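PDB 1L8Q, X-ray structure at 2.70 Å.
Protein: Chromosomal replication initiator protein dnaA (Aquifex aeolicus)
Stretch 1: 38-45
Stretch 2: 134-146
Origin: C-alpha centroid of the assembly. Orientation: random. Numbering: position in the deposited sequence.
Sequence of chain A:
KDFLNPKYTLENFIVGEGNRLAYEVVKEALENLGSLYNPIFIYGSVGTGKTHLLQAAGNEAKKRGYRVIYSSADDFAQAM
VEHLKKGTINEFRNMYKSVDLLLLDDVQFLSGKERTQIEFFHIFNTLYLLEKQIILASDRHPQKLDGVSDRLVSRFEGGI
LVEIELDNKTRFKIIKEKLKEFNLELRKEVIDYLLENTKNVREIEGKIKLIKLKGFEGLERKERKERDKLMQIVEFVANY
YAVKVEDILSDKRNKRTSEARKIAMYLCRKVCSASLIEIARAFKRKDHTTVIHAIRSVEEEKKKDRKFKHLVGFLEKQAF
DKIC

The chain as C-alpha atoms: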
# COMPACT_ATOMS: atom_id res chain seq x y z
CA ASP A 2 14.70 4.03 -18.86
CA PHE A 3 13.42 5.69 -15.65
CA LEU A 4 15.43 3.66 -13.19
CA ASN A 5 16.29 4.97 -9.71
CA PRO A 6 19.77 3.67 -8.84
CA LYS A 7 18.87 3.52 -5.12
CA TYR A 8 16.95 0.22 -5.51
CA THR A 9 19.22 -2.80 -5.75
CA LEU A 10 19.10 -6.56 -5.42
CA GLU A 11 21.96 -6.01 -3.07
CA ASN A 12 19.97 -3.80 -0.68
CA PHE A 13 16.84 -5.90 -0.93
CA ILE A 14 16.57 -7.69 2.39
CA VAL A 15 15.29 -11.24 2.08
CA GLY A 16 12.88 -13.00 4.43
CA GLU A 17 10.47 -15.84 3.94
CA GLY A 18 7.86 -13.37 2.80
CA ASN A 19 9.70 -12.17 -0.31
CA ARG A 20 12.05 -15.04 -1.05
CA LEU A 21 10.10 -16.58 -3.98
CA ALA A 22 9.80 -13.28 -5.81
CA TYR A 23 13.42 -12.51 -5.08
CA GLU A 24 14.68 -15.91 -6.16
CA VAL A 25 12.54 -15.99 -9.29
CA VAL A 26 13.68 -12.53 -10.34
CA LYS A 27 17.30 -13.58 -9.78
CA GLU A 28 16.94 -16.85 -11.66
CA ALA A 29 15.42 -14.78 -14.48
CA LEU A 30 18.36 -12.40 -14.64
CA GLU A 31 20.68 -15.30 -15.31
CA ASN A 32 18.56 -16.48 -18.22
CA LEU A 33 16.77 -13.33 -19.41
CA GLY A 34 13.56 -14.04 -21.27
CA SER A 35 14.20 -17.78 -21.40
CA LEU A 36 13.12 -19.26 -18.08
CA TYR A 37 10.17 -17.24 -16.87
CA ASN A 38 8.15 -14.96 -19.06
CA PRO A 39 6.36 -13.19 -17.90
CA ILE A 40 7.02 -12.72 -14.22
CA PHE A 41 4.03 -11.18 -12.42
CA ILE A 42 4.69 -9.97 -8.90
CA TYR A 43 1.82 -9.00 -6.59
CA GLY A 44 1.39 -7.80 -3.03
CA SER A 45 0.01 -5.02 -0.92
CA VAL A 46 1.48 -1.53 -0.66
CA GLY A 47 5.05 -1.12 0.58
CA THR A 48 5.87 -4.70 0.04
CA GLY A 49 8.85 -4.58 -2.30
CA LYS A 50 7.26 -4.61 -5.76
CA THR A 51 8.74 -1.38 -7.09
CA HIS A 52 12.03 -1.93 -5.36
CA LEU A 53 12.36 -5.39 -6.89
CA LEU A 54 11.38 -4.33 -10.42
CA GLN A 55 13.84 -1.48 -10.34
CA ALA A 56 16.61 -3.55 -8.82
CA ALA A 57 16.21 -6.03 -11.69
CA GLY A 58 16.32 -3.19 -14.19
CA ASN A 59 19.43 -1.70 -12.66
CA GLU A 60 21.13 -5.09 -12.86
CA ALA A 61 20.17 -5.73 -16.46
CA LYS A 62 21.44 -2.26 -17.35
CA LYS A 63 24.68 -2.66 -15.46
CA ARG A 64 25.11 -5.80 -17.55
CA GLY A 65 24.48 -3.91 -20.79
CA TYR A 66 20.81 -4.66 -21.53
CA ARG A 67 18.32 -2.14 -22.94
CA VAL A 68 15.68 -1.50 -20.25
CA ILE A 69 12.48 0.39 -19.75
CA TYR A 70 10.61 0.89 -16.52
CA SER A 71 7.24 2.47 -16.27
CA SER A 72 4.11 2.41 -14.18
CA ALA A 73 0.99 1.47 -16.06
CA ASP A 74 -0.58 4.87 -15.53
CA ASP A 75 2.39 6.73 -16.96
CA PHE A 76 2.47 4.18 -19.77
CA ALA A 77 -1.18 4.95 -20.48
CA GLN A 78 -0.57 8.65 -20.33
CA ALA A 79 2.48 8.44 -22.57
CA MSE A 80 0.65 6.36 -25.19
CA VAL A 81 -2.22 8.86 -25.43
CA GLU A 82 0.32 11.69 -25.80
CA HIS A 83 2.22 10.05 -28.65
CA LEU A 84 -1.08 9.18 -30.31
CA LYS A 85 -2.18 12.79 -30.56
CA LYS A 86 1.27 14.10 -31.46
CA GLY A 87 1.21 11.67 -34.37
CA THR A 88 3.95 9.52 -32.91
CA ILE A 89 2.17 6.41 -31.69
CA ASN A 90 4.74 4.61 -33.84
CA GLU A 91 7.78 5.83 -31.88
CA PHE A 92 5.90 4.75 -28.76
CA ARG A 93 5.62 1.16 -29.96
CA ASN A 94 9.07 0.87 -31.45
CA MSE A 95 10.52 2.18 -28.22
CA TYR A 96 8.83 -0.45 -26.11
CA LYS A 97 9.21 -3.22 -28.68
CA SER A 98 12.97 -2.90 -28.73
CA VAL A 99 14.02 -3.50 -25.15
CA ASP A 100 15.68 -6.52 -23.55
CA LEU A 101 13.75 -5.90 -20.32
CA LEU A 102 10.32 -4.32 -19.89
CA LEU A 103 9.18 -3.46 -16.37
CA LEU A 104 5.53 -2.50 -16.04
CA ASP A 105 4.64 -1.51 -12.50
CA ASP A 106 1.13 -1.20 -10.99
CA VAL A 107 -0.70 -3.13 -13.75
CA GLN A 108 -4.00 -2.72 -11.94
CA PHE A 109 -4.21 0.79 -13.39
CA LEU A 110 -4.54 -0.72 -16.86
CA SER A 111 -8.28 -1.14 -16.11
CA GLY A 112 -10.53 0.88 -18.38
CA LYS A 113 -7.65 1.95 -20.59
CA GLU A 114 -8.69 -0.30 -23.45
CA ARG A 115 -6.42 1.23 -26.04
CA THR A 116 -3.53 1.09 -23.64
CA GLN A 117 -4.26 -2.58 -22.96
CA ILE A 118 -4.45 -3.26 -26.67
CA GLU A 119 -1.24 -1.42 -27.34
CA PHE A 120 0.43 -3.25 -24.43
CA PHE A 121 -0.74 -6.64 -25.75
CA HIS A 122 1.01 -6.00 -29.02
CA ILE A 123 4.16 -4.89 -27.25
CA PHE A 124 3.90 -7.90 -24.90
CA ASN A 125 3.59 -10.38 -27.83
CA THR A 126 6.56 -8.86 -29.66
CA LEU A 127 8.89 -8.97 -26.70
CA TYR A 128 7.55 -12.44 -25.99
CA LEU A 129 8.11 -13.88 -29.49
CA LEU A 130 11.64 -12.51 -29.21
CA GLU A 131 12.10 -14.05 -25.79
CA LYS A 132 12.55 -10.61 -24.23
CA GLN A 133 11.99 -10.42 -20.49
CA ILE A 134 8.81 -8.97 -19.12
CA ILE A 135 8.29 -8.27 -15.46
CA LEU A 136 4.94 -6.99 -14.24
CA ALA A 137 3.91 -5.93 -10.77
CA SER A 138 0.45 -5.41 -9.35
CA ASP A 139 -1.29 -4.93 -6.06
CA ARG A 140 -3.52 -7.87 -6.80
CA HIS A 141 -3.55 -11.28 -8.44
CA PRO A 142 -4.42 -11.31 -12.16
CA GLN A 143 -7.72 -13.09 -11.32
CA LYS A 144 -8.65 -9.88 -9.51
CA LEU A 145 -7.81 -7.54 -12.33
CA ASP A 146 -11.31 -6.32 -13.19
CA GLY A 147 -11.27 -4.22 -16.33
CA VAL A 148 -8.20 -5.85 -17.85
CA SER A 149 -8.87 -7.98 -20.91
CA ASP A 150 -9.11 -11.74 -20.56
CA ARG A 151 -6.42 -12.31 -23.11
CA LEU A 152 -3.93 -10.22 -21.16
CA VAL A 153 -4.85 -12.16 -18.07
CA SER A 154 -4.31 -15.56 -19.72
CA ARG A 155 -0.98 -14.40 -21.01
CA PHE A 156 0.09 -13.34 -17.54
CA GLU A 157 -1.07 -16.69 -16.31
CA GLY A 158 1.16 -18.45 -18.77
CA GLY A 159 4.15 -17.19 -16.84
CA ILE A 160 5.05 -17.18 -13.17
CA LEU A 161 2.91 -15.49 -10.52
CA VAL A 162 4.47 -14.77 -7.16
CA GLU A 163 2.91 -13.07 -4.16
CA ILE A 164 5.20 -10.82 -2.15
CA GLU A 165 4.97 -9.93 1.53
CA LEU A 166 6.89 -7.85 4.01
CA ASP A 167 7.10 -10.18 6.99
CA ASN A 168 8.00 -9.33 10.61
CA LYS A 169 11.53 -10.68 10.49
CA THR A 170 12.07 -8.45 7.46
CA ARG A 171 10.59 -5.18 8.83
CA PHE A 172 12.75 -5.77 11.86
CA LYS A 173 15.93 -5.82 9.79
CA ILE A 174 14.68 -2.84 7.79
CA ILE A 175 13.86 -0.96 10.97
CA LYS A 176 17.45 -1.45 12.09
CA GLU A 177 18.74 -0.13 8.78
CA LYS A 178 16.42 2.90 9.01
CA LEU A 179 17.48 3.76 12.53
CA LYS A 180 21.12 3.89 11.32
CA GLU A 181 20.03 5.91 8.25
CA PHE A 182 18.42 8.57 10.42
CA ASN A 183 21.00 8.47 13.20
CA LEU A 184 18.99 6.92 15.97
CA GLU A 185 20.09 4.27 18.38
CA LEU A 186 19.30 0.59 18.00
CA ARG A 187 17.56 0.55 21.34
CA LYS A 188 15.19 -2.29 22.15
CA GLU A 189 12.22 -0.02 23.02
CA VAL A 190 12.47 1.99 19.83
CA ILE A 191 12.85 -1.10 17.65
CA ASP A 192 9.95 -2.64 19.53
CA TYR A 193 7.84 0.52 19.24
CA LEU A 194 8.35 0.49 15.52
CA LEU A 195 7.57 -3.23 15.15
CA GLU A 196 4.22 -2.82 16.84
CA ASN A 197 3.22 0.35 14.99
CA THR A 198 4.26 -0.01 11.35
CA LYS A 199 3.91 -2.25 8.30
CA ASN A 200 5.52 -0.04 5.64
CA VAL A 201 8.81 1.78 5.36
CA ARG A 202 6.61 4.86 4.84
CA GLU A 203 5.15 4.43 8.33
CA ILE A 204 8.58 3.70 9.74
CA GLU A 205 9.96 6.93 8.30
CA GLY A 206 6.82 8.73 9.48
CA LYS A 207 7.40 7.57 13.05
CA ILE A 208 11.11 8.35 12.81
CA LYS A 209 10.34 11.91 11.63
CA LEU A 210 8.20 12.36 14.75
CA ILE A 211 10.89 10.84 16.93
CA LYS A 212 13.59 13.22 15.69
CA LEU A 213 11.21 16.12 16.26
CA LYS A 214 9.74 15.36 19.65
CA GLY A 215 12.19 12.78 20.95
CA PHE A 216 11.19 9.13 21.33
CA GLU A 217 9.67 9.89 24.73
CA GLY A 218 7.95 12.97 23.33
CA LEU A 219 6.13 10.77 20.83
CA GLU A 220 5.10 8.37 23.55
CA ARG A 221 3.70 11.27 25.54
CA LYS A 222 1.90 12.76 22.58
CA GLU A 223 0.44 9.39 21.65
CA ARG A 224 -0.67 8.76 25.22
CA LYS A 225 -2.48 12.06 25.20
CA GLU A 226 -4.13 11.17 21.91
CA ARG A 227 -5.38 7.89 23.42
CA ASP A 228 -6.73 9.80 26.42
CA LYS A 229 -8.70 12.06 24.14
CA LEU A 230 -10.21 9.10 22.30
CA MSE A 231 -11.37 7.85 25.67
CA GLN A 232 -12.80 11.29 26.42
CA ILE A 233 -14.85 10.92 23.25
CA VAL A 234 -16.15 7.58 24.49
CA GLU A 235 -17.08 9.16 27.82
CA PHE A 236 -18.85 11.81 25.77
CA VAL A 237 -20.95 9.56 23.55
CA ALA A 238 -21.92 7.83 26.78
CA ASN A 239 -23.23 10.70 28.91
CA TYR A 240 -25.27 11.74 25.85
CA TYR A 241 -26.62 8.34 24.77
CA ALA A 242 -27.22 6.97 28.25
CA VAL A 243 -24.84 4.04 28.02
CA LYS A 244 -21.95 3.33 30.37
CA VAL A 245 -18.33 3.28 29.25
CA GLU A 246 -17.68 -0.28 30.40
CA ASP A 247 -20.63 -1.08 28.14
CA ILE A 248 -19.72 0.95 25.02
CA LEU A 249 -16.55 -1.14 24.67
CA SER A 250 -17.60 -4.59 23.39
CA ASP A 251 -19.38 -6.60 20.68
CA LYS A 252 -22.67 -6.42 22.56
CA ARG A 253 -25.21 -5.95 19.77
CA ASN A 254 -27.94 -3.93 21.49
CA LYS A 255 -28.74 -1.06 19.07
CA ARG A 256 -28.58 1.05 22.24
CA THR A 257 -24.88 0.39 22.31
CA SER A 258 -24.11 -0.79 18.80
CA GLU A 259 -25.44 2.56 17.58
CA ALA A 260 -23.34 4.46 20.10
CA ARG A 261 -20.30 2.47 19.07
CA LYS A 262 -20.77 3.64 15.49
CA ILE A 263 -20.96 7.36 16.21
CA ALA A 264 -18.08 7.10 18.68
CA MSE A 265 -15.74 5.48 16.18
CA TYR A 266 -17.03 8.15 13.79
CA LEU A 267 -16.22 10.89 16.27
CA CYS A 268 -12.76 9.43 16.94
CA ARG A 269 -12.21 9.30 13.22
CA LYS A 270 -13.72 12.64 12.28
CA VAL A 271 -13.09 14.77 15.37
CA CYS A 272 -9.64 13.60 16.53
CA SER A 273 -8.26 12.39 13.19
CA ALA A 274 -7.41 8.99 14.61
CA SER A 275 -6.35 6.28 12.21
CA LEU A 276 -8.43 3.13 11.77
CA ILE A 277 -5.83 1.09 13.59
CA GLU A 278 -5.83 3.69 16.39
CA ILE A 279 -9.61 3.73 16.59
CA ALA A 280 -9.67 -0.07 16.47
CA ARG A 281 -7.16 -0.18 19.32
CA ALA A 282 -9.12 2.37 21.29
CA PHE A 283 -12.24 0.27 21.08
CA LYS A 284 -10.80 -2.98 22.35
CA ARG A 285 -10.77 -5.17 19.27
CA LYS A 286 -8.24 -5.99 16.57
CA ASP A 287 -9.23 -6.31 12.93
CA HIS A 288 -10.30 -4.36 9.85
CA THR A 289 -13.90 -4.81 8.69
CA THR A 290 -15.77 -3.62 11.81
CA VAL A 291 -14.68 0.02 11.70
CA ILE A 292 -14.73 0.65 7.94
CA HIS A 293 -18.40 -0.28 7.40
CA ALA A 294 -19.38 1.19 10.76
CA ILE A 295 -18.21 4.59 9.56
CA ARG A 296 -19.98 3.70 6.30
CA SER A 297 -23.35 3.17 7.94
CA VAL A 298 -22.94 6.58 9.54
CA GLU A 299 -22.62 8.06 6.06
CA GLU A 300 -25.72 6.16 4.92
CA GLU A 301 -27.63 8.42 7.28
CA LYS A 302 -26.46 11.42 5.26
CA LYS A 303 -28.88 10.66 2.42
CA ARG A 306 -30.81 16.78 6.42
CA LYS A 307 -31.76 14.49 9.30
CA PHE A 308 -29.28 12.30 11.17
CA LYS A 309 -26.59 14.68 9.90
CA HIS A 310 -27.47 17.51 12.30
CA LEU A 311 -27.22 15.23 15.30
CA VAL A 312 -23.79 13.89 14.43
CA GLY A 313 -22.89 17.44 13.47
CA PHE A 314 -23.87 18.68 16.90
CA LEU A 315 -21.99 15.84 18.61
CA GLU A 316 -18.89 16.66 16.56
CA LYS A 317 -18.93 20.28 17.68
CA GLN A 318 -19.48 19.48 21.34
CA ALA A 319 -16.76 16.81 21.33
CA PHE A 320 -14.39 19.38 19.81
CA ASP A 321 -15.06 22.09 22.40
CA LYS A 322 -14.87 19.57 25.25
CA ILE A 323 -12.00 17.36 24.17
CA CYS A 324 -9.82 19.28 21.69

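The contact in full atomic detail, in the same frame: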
# COMPACT_ATOMS: atom_id res chain seq x y z
N ASN A 38 8.63 -16.10 -18.31
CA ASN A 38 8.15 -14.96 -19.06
C ASN A 38 6.68 -15.15 -19.30
O ASN A 38 6.28 -16.08 -19.96
CB ASN A 38 8.89 -14.85 -20.41
CG ASN A 38 9.16 -13.38 -20.81
OD1 ASN A 38 9.04 -12.44 -20.00
ND2 ASN A 38 9.51 -13.18 -22.08
N PRO A 39 5.87 -14.28 -18.72
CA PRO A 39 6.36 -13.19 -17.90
C PRO A 39 6.45 -13.57 -16.44
O PRO A 39 6.03 -14.65 -16.02
CB PRO A 39 5.25 -12.15 -18.03
CG PRO A 39 4.04 -12.91 -18.43
CD PRO A 39 4.41 -14.31 -18.81
N ILE A 40 7.02 -12.65 -15.66
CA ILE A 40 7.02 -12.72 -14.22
C ILE A 40 6.00 -11.68 -13.77
O ILE A 40 6.06 -10.54 -14.19
CB ILE A 40 8.37 -12.33 -13.66
CG1 ILE A 40 9.41 -13.37 -14.00
CG2 ILE A 40 8.31 -12.14 -12.15
CD1 ILE A 40 10.77 -12.98 -13.56
N PHE A 41 5.07 -12.08 -12.90
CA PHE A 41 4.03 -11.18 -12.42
C PHE A 41 4.08 -11.17 -10.91
O PHE A 41 3.66 -12.14 -10.28
CB PHE A 41 2.67 -11.68 -12.88
CG PHE A 41 1.55 -10.74 -12.64
CD1 PHE A 41 1.04 -10.56 -11.37
CD2 PHE A 41 0.97 -10.06 -13.70
CE1 PHE A 41 -0.02 -9.68 -11.14
CE2 PHE A 41 -0.10 -9.19 -13.50
CZ PHE A 41 -0.60 -9.00 -12.22
N ILE A 42 4.60 -10.09 -10.34
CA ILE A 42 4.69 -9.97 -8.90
C ILE A 42 3.52 -9.20 -8.31
O ILE A 42 3.15 -8.16 -8.82
CB ILE A 42 5.98 -9.24 -8.53
CG1 ILE A 42 7.20 -10.04 -8.97
CG2 ILE A 42 6.04 -8.97 -7.02
CD1 ILE A 42 8.46 -9.18 -9.06
N TYR A 43 2.92 -9.71 -7.24
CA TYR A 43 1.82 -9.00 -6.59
C TYR A 43 1.88 -9.03 -5.06
O TYR A 43 2.37 -9.98 -4.44
CB TYR A 43 0.48 -9.50 -7.09
CG TYR A 43 0.16 -10.90 -6.66
CD1 TYR A 43 -0.70 -11.14 -5.59
CD2 TYR A 43 0.71 -11.97 -7.32
CE1 TYR A 43 -0.99 -12.42 -5.20
CE2 TYR A 43 0.42 -13.25 -6.95
CZ TYR A 43 -0.44 -13.47 -5.88
OH TYR A 43 -0.73 -14.77 -5.52
N GLY A 44 1.39 -7.95 -4.47
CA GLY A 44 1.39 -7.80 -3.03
C GLY A 44 0.86 -6.44 -2.66
O GLY A 44 0.72 -5.54 -3.50
N SER A 45 0.59 -6.27 -1.38
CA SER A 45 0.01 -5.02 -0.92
C SER A 45 1.05 -3.90 -0.91
O SER A 45 2.25 -4.15 -1.07
CB SER A 45 -0.54 -5.22 0.48
OG SER A 45 0.54 -5.38 1.37
N ILE A 134 9.85 -9.85 -19.58
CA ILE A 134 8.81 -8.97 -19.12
C ILE A 134 8.61 -9.21 -17.65
O ILE A 134 8.51 -10.36 -17.22
CB ILE A 134 7.52 -9.28 -19.85
CG1 ILE A 134 7.69 -9.10 -21.36
CG2 ILE A 134 6.40 -8.40 -19.33
CD1 ILE A 134 6.65 -9.84 -22.18
N ILE A 135 8.61 -8.14 -16.86
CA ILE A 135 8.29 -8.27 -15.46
C ILE A 135 7.18 -7.29 -15.13
O ILE A 135 7.30 -6.09 -15.38
CB ILE A 135 9.51 -8.02 -14.59
CG1 ILE A 135 10.64 -8.91 -15.02
CG2 ILE A 135 9.19 -8.28 -13.12
CD1 ILE A 135 11.87 -8.74 -14.19
N LEU A 136 6.07 -7.82 -14.61
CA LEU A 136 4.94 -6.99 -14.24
C LEU A 136 4.83 -7.00 -12.74
O LEU A 136 5.30 -7.93 -12.09
CB LEU A 136 3.64 -7.56 -14.80
CG LEU A 136 3.43 -7.59 -16.30
CD1 LEU A 136 4.15 -6.46 -16.98
CD2 LEU A 136 3.91 -8.89 -16.80
N ALA A 137 4.20 -5.97 -12.20
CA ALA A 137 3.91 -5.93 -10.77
C ALA A 137 2.52 -5.35 -10.60
O ALA A 137 2.07 -4.51 -11.41
CB ALA A 137 4.90 -5.12 -10.05
N SER A 138 1.82 -5.82 -9.58
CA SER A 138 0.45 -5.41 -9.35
C SER A 138 0.15 -5.50 -7.88
O SER A 138 0.88 -6.14 -7.14
CB SER A 138 -0.51 -6.29 -10.12
OG SER A 138 -1.83 -6.12 -9.62
N ASP A 139 -0.93 -4.86 -7.45
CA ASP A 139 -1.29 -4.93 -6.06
C ASP A 139 -2.25 -6.07 -5.86
O ASP A 139 -2.71 -6.32 -4.76
CB ASP A 139 -1.91 -3.60 -5.57
CG ASP A 139 -3.27 -3.33 -6.18
OD1 ASP A 139 -3.55 -3.90 -7.25
OD2 ASP A 139 -4.12 -2.57 -5.68
N ARG A 140 -2.58 -6.77 -6.92
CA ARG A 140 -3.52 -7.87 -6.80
C ARG A 140 -3.25 -8.92 -7.85
O ARG A 140 -2.66 -8.63 -8.88
CB ARG A 140 -4.95 -7.35 -6.88
CG ARG A 140 -5.32 -6.80 -8.23
CD ARG A 140 -6.49 -5.87 -8.19
NE ARG A 140 -6.32 -4.85 -7.16
CZ ARG A 140 -7.16 -3.85 -6.95
NH1 ARG A 140 -8.25 -3.72 -7.69
NH2 ARG A 140 -6.91 -2.98 -5.98
N HIS A 141 -3.68 -10.13 -7.55
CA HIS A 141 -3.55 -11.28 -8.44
C HIS A 141 -4.26 -11.00 -9.76
O HIS A 141 -5.26 -10.32 -9.77
CB HIS A 141 -4.22 -12.49 -7.74
CG HIS A 141 -3.92 -13.81 -8.37
ND1 HIS A 141 -4.60 -14.27 -9.48
CD2 HIS A 141 -3.02 -14.77 -8.04
CE1 HIS A 141 -4.11 -15.45 -9.82
NE2 HIS A 141 -3.15 -15.77 -8.97
N PRO A 142 -3.75 -11.51 -10.87
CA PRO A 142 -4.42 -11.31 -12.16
C PRO A 142 -5.92 -11.64 -12.11
O PRO A 142 -6.71 -10.89 -12.67
CB PRO A 142 -3.68 -12.24 -13.10
CG PRO A 142 -2.29 -12.31 -12.49
CD PRO A 142 -2.48 -12.25 -11.01
N GLN A 143 -6.31 -12.71 -11.42
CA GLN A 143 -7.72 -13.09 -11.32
C GLN A 143 -8.57 -11.98 -10.70
O GLN A 143 -9.78 -12.07 -10.70
CB GLN A 143 -7.90 -14.38 -10.48
CG GLN A 143 -7.51 -15.70 -11.19
CD GLN A 143 -8.24 -15.89 -12.54
OE1 GLN A 143 -9.42 -16.27 -12.57
NE2 GLN A 143 -7.52 -15.62 -13.66
N LYS A 144 -7.93 -10.96 -10.15
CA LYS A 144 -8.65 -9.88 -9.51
C LYS A 144 -8.55 -8.60 -10.31
O LYS A 144 -9.07 -7.56 -9.90
CB LYS A 144 -8.16 -9.66 -8.10
CG LYS A 144 -8.28 -10.89 -7.22
CD LYS A 144 -8.64 -10.53 -5.80
CE LYS A 144 -8.44 -11.72 -4.86
NZ LYS A 144 -7.05 -11.78 -4.29
N LEU A 145 -7.87 -8.67 -11.44
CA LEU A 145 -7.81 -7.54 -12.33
C LEU A 145 -9.13 -7.34 -13.10
O LEU A 145 -9.26 -7.76 -14.25
CB LEU A 145 -6.64 -7.69 -13.32
CG LEU A 145 -5.24 -7.61 -12.72
CD1 LEU A 145 -4.16 -7.86 -13.77
CD2 LEU A 145 -5.02 -6.27 -12.04
N ASP A 146 -10.11 -6.72 -12.46
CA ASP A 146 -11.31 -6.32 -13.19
C ASP A 146 -10.92 -5.23 -14.17
O ASP A 146 -10.04 -4.42 -13.89
CB ASP A 146 -12.37 -5.77 -12.24
CG ASP A 146 -13.11 -6.85 -11.49
OD1 ASP A 146 -12.53 -7.42 -10.53
OD2 ASP A 146 -14.27 -7.22 -11.80

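Strand 134-138 lies parallel to strand 40-43, their directions 19° apart, in a register that pairs Ile40 with Ile135 and Tyr43 with Ser138. Ile134 opens the contact: its N donates to Asn38 OD1 (2.7 Å), so a side chain takes the place of a backbone acceptor where the cis peptide bond precedes Pro39. Ile134 O then accepts from Ile40 N at 3.1 Å. Ile135 turns its side chain to the face shared with Ile40, Ile42 and Ala137, where its CG2 meets Ile40 CG2 at 4.1 Å and Ile42 CD1 at 4.2 Å. Leu136 carries two nearly straight hydrogen bonds, Leu136 N to Ile40 O (2.8 Å) and Ile42 N to Leu136 O (2.9 Å); this alternation, one residue bonding to the two that flank its register partner, is the signature of a parallel ladder. On the other face Leu136 CD2 packs on Pro39 CB (3.7 Å) and Leu136 CB on Phe41 CD2 (3.8 Å). Ala137 offers its CA to Ile42 O at 3.1 Å, a short CA-H...O contact. Ser138 continues the ladder with Ser138 N to Ile42 O (2.8 Å) and a longer bond from Gly44 N to Ser138 O (3.3 Å). Its OG donates to Arg140 O (2.7 Å), tying the strand to the loop that follows. Past the last bridge, Asp139 CA still approaches Gly44 O (3.3 Å), while Asp139 OD2 forms a salt bridge with Arg140 NH2 (2.8 Å). Arg140 O also sits at the edge of the Phe41 ring, 3.6 Å from Phe41 CE1. His141 directs its ring edge toward the face of Tyr43, the planes at 81°. Pro142 covers one face of Phe41, with CG 3.7 Å from the ring centroid and almost on its normal. Leu145 CD1 approaches the same ring obliquely, 4.0 Å from Phe41 CZ; Asp146 is out of reach.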